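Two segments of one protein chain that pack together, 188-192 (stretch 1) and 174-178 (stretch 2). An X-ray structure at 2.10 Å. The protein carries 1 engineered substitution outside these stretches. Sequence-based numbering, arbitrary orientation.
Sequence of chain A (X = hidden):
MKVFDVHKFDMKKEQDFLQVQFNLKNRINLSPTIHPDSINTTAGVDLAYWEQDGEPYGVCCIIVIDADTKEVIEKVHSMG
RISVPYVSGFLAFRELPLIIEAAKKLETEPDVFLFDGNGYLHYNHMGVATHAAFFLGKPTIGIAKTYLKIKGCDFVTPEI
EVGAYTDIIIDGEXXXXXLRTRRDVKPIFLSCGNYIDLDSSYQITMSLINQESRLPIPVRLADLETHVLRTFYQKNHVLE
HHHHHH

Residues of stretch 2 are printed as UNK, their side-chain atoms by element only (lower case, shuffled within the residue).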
# COMPACT_ATOMS: atom_id res chain seq x y z
N ILE A 188 2.07 11.15 7.64
CA ILE A 188 1.67 9.84 7.14
C ILE A 188 2.63 8.84 7.77
O ILE A 188 3.65 9.22 8.35
CB ILE A 188 1.76 9.74 5.61
CG1 ILE A 188 3.16 10.12 5.14
CG2 ILE A 188 0.68 10.61 4.97
CD1 ILE A 188 3.49 9.62 3.76
N PHE A 189 2.30 7.56 7.66
CA PHE A 189 3.14 6.53 8.23
C PHE A 189 3.72 5.64 7.16
O PHE A 189 3.02 4.87 6.52
CB PHE A 189 2.34 5.77 9.28
CG PHE A 189 1.81 6.67 10.33
CD1 PHE A 189 0.53 7.21 10.23
CD2 PHE A 189 2.63 7.09 11.37
CE1 PHE A 189 0.08 8.17 11.13
CE2 PHE A 189 2.20 8.05 12.28
CZ PHE A 189 0.92 8.59 12.16
N LEU A 190 5.03 5.78 7.00
CA LEU A 190 5.79 5.09 5.99
C LEU A 190 6.46 3.81 6.44
O LEU A 190 7.06 3.76 7.51
CB LEU A 190 6.87 6.03 5.46
CG LEU A 190 7.87 5.46 4.44
CD1 LEU A 190 7.21 5.44 3.06
CD2 LEU A 190 9.14 6.32 4.39
N SER A 191 6.37 2.79 5.60
CA SER A 191 7.02 1.53 5.87
C SER A 191 7.41 0.91 4.55
O SER A 191 6.78 1.16 3.52
CB SER A 191 6.11 0.57 6.64
OG SER A 191 4.99 0.17 5.88
N CYS A 192 8.48 0.13 4.57
CA CYS A 192 8.89 -0.55 3.36
C CYS A 192 7.77 -1.54 3.10
O CYS A 192 7.05 -1.92 4.03
CB CYS A 192 10.17 -1.36 3.57
SG CYS A 192 11.66 -0.41 3.80
N UNK A 174 13.29 -1.20 13.60
CA UNK A 174 12.61 -0.12 12.90
C UNK A 174 11.47 -0.66 12.06
O UNK A 174 11.71 -1.33 11.05
c UNK A 174 12.78 1.70 11.20
c UNK A 174 13.57 0.65 11.98
c UNK A 174 14.67 1.31 12.79
N UNK A 175 10.24 -0.37 12.45
CA UNK A 175 9.08 -0.84 11.69
C UNK A 175 8.74 0.10 10.54
O UNK A 175 8.24 -0.33 9.50
c UNK A 175 6.62 -3.07 13.35
c UNK A 175 8.88 -2.74 14.09
o UNK A 175 7.60 -5.87 15.48
c UNK A 175 7.65 -4.69 14.79
c UNK A 175 6.55 -4.26 14.06
c UNK A 175 8.81 -3.93 14.81
c UNK A 175 7.85 -0.99 12.58
c UNK A 175 7.79 -2.29 13.35
N UNK A 176 9.02 1.39 10.73
CA UNK A 176 8.74 2.38 9.71
C UNK A 176 9.00 3.78 10.23
O UNK A 176 9.73 3.95 11.21
N UNK A 177 8.42 4.79 9.59
CA UNK A 177 8.63 6.17 10.01
C UNK A 177 7.34 7.00 10.04
O UNK A 177 6.40 6.74 9.29
c UNK A 177 11.07 6.34 9.19
c UNK A 177 9.64 6.87 9.08
n UNK A 177 15.61 6.34 7.77
c UNK A 177 14.38 6.76 7.50
c UNK A 177 12.00 6.96 8.15
n UNK A 177 13.38 6.53 8.35
n UNK A 177 14.15 7.43 6.37
N UNK A 178 7.31 8.00 10.92
CA UNK A 178 6.18 8.92 10.99
C UNK A 178 6.76 10.03 10.14
O UNK A 178 7.80 10.60 10.48
c UNK A 178 5.95 9.39 12.41
O HOH W 1 9.74 -0.06 7.21

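Position 174 carries three side-chain carbons: one bonded to the CA and bearing the other two, with no heteroatom, and none touches stretch 1. A fork at the first side-chain atom that ends in two methyl carbons defines valine. Val-174, with chi1 at 176° (t), takes no part in the contact, since its nearest side-chain atom, Val-174 CG1, lies 7.1 Å from Leu-190 O.

Position 175 has eight side-chain atoms: one carbon leading to a ring of six carbons, and an oxygen on the ring carbon opposite the attachment point. None touches stretch 1, but the backbone O of 175 lies 3.7 Å from Ser-191 CB. A para-hydroxylated six-membered ring is that of tyrosine. The CA-to-CB bond of Tyr-175 points sideways, but the end of the side chain leads away, and the nearest approach of the side chain is Tyr-175 CB to Ser-191 CB, 6.4 Å. The residue is therefore felt through its backbone: Tyr-175 O also accepts a hydrogen bond from water 1, at 2.8 Å from the water oxygen.

Position 176 shows N, CA, C and O and nothing more, its CA 3.1 Å from Leu-190 O and 4.3 Å from Ser-191 CA, so it is glycine. The geometry explains why a bare CA fits here. A CB built on Gly-176 in ideal geometry would point toward stretch 1 and lie 2.3 Å from Leu-190 O, a clash, and 3.3 Å from Ser-191 CB, which is tight. Its phi/psi of 174/-160 describes a very extended backbone.

Position 177 has seven side-chain atoms: three carbons in a row, a nitrogen, then a carbon carrying two further nitrogens. Its backbone N lies 2.7 Å from Leu-190 O. An unbranched chain closing in this three-nitrogen group is arginine. After chi1 at -68° (m), Arg-177 runs extended, with chi2 and chi3 both t, and its end leads away from stretch 1; NE is hydrogen-bonded elsewhere in the structure. Its backbone bonds in both directions with one residue: Arg-177 N donates to Leu-190 O at 161°, while Leu-190 N donates to Arg-177 O at 2.8 Å and 150°.

Position 178 has one side-chain carbon, its CB, 4.0 Å from Phe-189 CE2; this is alanine. The apolar contact of Ala-178 approaches the ring obliquely.

The contact is a pairing of two antiparallel strands, whose N-to-C directions differ by 145° and whose axes approach to 4.6 Å. The reciprocal bonds make Leu-190 and Arg-177 a hydrogen-bonded pair, and the next pair, Phe-189 with Ala-178, is non-hydrogen-bonded. There, a CA-H...O contact from Phe-189 CA to Arg-177 O, 3.4 Å long with 142° at the hydrogen, supplements the ladder. The side chains alternate accordingly: Leu-190 and Arg-177 share one face of the sheet, Phe-189 and Ala-178 the other. Beyond Gly-176, water 1 links the strands by donating to Tyr-175 O and accepting from Cys-192 N, 2.9 Å from its oxygen. The two stretches together bury 257 Å², with backbone hydrogen bonds setting the register and the Phe-189 ring adding apolar packing against Ala-178.

Stretch 2 174-178: VYGRA
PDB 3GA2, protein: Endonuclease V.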